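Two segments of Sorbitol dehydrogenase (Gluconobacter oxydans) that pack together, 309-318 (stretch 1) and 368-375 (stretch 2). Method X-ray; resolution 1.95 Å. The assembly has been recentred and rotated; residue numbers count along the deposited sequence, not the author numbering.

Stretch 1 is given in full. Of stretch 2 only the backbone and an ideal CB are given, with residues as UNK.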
# COMPACT_ATOMS: atom_id res chain seq x y z
N GLY A 309 -18.87 5.10 13.08
CA GLY A 309 -18.81 3.80 13.73
C GLY A 309 -18.22 3.87 15.13
O GLY A 309 -18.64 3.14 16.04
N ILE A 310 -17.23 4.75 15.31
CA ILE A 310 -16.59 4.93 16.61
C ILE A 310 -17.60 5.55 17.58
O ILE A 310 -17.64 5.20 18.76
CB ILE A 310 -15.34 5.86 16.49
CG1 ILE A 310 -14.25 5.17 15.66
CG2 ILE A 310 -14.81 6.21 17.88
CD1 ILE A 310 -13.07 6.06 15.30
N LEU A 311 -18.43 6.46 17.08
CA LEU A 311 -19.45 7.09 17.92
C LEU A 311 -20.49 6.05 18.36
O LEU A 311 -20.98 6.10 19.48
CB LEU A 311 -20.15 8.23 17.16
CG LEU A 311 -19.33 9.51 17.01
CD1 LEU A 311 -20.02 10.47 16.04
CD2 LEU A 311 -19.16 10.15 18.37
N VAL A 312 -20.82 5.11 17.48
CA VAL A 312 -21.78 4.06 17.82
C VAL A 312 -21.14 3.13 18.85
O VAL A 312 -21.82 2.54 19.68
CB VAL A 312 -22.20 3.24 16.58
CG1 VAL A 312 -23.07 2.05 17.01
CG2 VAL A 312 -22.97 4.11 15.62
N GLY A 313 -19.81 3.01 18.80
CA GLY A 313 -19.14 2.15 19.76
C GLY A 313 -18.55 0.90 19.17
O GLY A 313 -18.27 -0.07 19.88
N TYR A 314 -18.35 0.89 17.85
CA TYR A 314 -17.77 -0.27 17.19
C TYR A 314 -16.26 -0.23 17.28
O TYR A 314 -15.63 0.78 16.97
CB TYR A 314 -18.21 -0.30 15.72
CG TYR A 314 -19.66 -0.65 15.53
CD1 TYR A 314 -20.18 -1.84 16.05
CD2 TYR A 314 -20.52 0.20 14.83
CE1 TYR A 314 -21.52 -2.17 15.87
CE2 TYR A 314 -21.85 -0.12 14.65
CZ TYR A 314 -22.34 -1.31 15.18
OH TYR A 314 -23.66 -1.64 14.99
N GLU A 315 -15.67 -1.35 17.69
CA GLU A 315 -14.22 -1.43 17.83
C GLU A 315 -13.49 -1.80 16.54
O GLU A 315 -12.37 -1.35 16.31
CB GLU A 315 -13.86 -2.46 18.91
CG GLU A 315 -12.36 -2.62 19.11
CD GLU A 315 -12.02 -3.71 20.10
OE1 GLU A 315 -12.49 -3.63 21.26
OE2 GLU A 315 -11.28 -4.65 19.73
N ASN A 316 -14.12 -2.62 15.71
CA ASN A 316 -13.47 -3.03 14.47
C ASN A 316 -14.29 -2.68 13.24
O ASN A 316 -15.52 -2.55 13.30
CB ASN A 316 -13.20 -4.53 14.49
CG ASN A 316 -12.31 -4.94 15.65
OD1 ASN A 316 -11.27 -4.34 15.88
ND2 ASN A 316 -12.73 -5.97 16.37
N VAL A 317 -13.60 -2.57 12.11
CA VAL A 317 -14.25 -2.23 10.86
C VAL A 317 -15.34 -3.23 10.48
O VAL A 317 -16.42 -2.83 10.05
CB VAL A 317 -13.22 -2.14 9.70
CG1 VAL A 317 -13.94 -1.84 8.39
CG2 VAL A 317 -12.19 -1.05 10.00
N ASP A 318 -15.06 -4.52 10.65
CA ASP A 318 -16.04 -5.53 10.27
C ASP A 318 -17.31 -5.48 11.10
O ASP A 318 -18.36 -5.93 10.65
CB ASP A 318 -15.40 -6.93 10.30
CG ASP A 318 -15.13 -7.45 11.70
OD1 ASP A 318 -14.73 -6.66 12.58
OD2 ASP A 318 -15.31 -8.67 11.91
N UNK A 368 -9.56 -4.32 10.82
CA UNK A 368 -8.66 -3.49 11.59
C UNK A 368 -9.52 -2.76 12.61
O UNK A 368 -10.75 -2.89 12.60
CB UNK A 368 -7.87 -2.52 10.70
N UNK A 369 -8.89 -2.01 13.51
CA UNK A 369 -9.64 -1.26 14.51
C UNK A 369 -10.11 0.06 13.93
O UNK A 369 -9.40 0.72 13.18
CB UNK A 369 -8.79 -1.02 15.76
N UNK A 370 -11.33 0.45 14.29
CA UNK A 370 -11.91 1.70 13.82
C UNK A 370 -11.07 2.89 14.27
O UNK A 370 -10.82 3.81 13.49
CB UNK A 370 -13.35 1.84 14.32
N UNK A 371 -10.62 2.87 15.52
CA UNK A 371 -9.81 3.97 16.02
C UNK A 371 -8.51 4.10 15.23
O UNK A 371 -8.01 5.21 15.03
CB UNK A 371 -9.51 3.77 17.51
N UNK A 372 -7.98 2.98 14.76
CA UNK A 372 -6.74 3.00 13.99
C UNK A 372 -6.99 3.67 12.64
O UNK A 372 -6.16 4.44 12.15
CB UNK A 372 -6.19 1.58 13.80
N UNK A 373 -8.13 3.36 12.04
CA UNK A 373 -8.49 3.94 10.75
C UNK A 373 -8.67 5.45 10.91
O UNK A 373 -8.36 6.22 10.00
CB UNK A 373 -9.76 3.30 10.20
N UNK A 374 -9.15 5.86 12.08
CA UNK A 374 -9.39 7.27 12.36
C UNK A 374 -8.14 8.06 12.76
O UNK A 374 -8.19 9.29 12.85
CB UNK A 374 -10.43 7.39 13.47
N UNK A 375 -7.03 7.36 13.00
CA UNK A 375 -5.79 8.04 13.39
C UNK A 375 -5.31 8.97 12.28
O UNK A 375 -5.29 8.59 11.10
CB UNK A 375 -4.70 7.02 13.73

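The two segments meet through a single backbone bridge, with Asn316 opposite position 369 and their CA atoms 4.2 Å apart. Position 368 comes just before the bridged residue; its carbonyl O accepts a hydrogen bond from Val317 N at 2.9 Å and lies 3.3 Å from Asn316 CA in a CA-H...O contact. These use main-chain atoms alone, and CA-to-CB points away from stretch 1, so the contact asks little of the side chain; many polar or small residues would suit. The deposited residue is Asp368. Its carboxylate turns to its own segment, where OD2 forms a salt bridge with NE of the residue at 372 at 2.7 Å.

Position 369 lies right before a helix, and its CA is 3.3 Å from Glu315 O in a second CA-H...O contact. The CB direction is away overall, yet the ideal CB lies 4.1 Å from Asn316 OD1, an acceptor within range of a flexible side chain. A donor of moderate length would fit, although a small polar residue is also compatible with the backbone. Gln369 supplies the donor: with chi1 in m and chi2 in p, its chain folds back so that NE2 bonds to Asn316 OD1 at 3.0 Å.

Position 370 offers the strongest clues. Its backbone N donates to Glu315 O at 2.9 Å, and CA-to-CB points toward stretch 1, with the ideal CB 3.7 Å from both Tyr314 O and Ile310 CG1. An acceptor and an aliphatic surface thus lie side by side. A short side chain suits this position: a hydroxyl, as in serine or threonine, could donate to the carbonyl, and a small aliphatic residue would fit the apolar surroundings but leave that acceptor without this donor. The residue is Thr370, with chi1 in p. OG1 donates to Tyr314 O at 2.8 Å and also lies 3.6 Å from Ile310 CG1, while the methyl CG2 packs 3.5 Å from Asn316 C, against the backbone entering the next helix.

At 371 the CB points sideways, 4.8 Å from Ile310 CD1, so an aliphatic chain of some length could reach it, while a polar one could equally turn aside. Leu371 reaches it, bringing CD2 to 3.8 Å from Ile310 CD1. Water 1 donates to Glu315 O at 2.8 Å and accepts from Leu371 N at 3.2 Å, linking the two backbones beside this contact.

Position 372 has nothing of stretch 1 near its CB, and a wide range of helix-compatible residues would do. Arg372 provides the cation for Asp368.

Position 373 again points toward stretch 1, but its ideal CB is 5.0 Å from Val317 CG2, leaving room for a branched or longer apolar chain. Ile373 fills part of that gap, its CG1 lying 3.9 Å from Val317 CG2.

At 374 the ideal CB is already 3.5 Å from Ile310 CD1, a tight approach that favours a small residue. Ala374 places just its methyl group against the isoleucine.

Position 375 is out of reach and unconstrained by stretch 1; Ser375 OG donates to Arg372 O at 2.6 Å.

Stretch 2 368-375: DQTLRIAS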
# COMPACT_ATOMS: atom_id res chain seq x y z
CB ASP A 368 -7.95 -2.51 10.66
CG ASP A 368 -6.97 -1.61 11.39
OD1 ASP A 368 -6.24 -2.12 12.28
OD2 ASP A 368 -6.90 -0.41 11.07
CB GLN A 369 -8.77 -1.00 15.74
CG GLN A 369 -8.47 -2.25 16.58
CD GLN A 369 -7.69 -3.29 15.81
OE1 GLN A 369 -6.60 -3.01 15.29
NE2 GLN A 369 -8.23 -4.50 15.73
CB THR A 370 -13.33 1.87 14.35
OG1 THR A 370 -13.33 1.71 15.77
CG2 THR A 370 -14.26 0.83 13.72
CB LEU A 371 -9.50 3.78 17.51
CG LEU A 371 -10.60 4.30 18.45
CD1 LEU A 371 -10.24 4.01 19.90
CD2 LEU A 371 -10.75 5.81 18.25
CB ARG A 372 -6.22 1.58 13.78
CG ARG A 372 -4.70 1.48 13.91
CD ARG A 372 -4.19 0.14 13.41
NE ARG A 372 -4.39 -0.00 11.97
CZ ARG A 372 -3.87 0.81 11.06
NH1 ARG A 372 -3.12 1.84 11.43
NH2 ARG A 372 -4.12 0.61 9.77
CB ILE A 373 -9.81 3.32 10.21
CG1 ILE A 373 -9.60 1.83 9.96
CG2 ILE A 373 -10.25 4.03 8.93
CD1 ILE A 373 -8.48 1.51 8.98
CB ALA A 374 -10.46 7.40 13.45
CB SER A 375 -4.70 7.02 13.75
OG SER A 375 -4.30 6.23 12.64
O HOH W 1 -11.17 0.74 17.80
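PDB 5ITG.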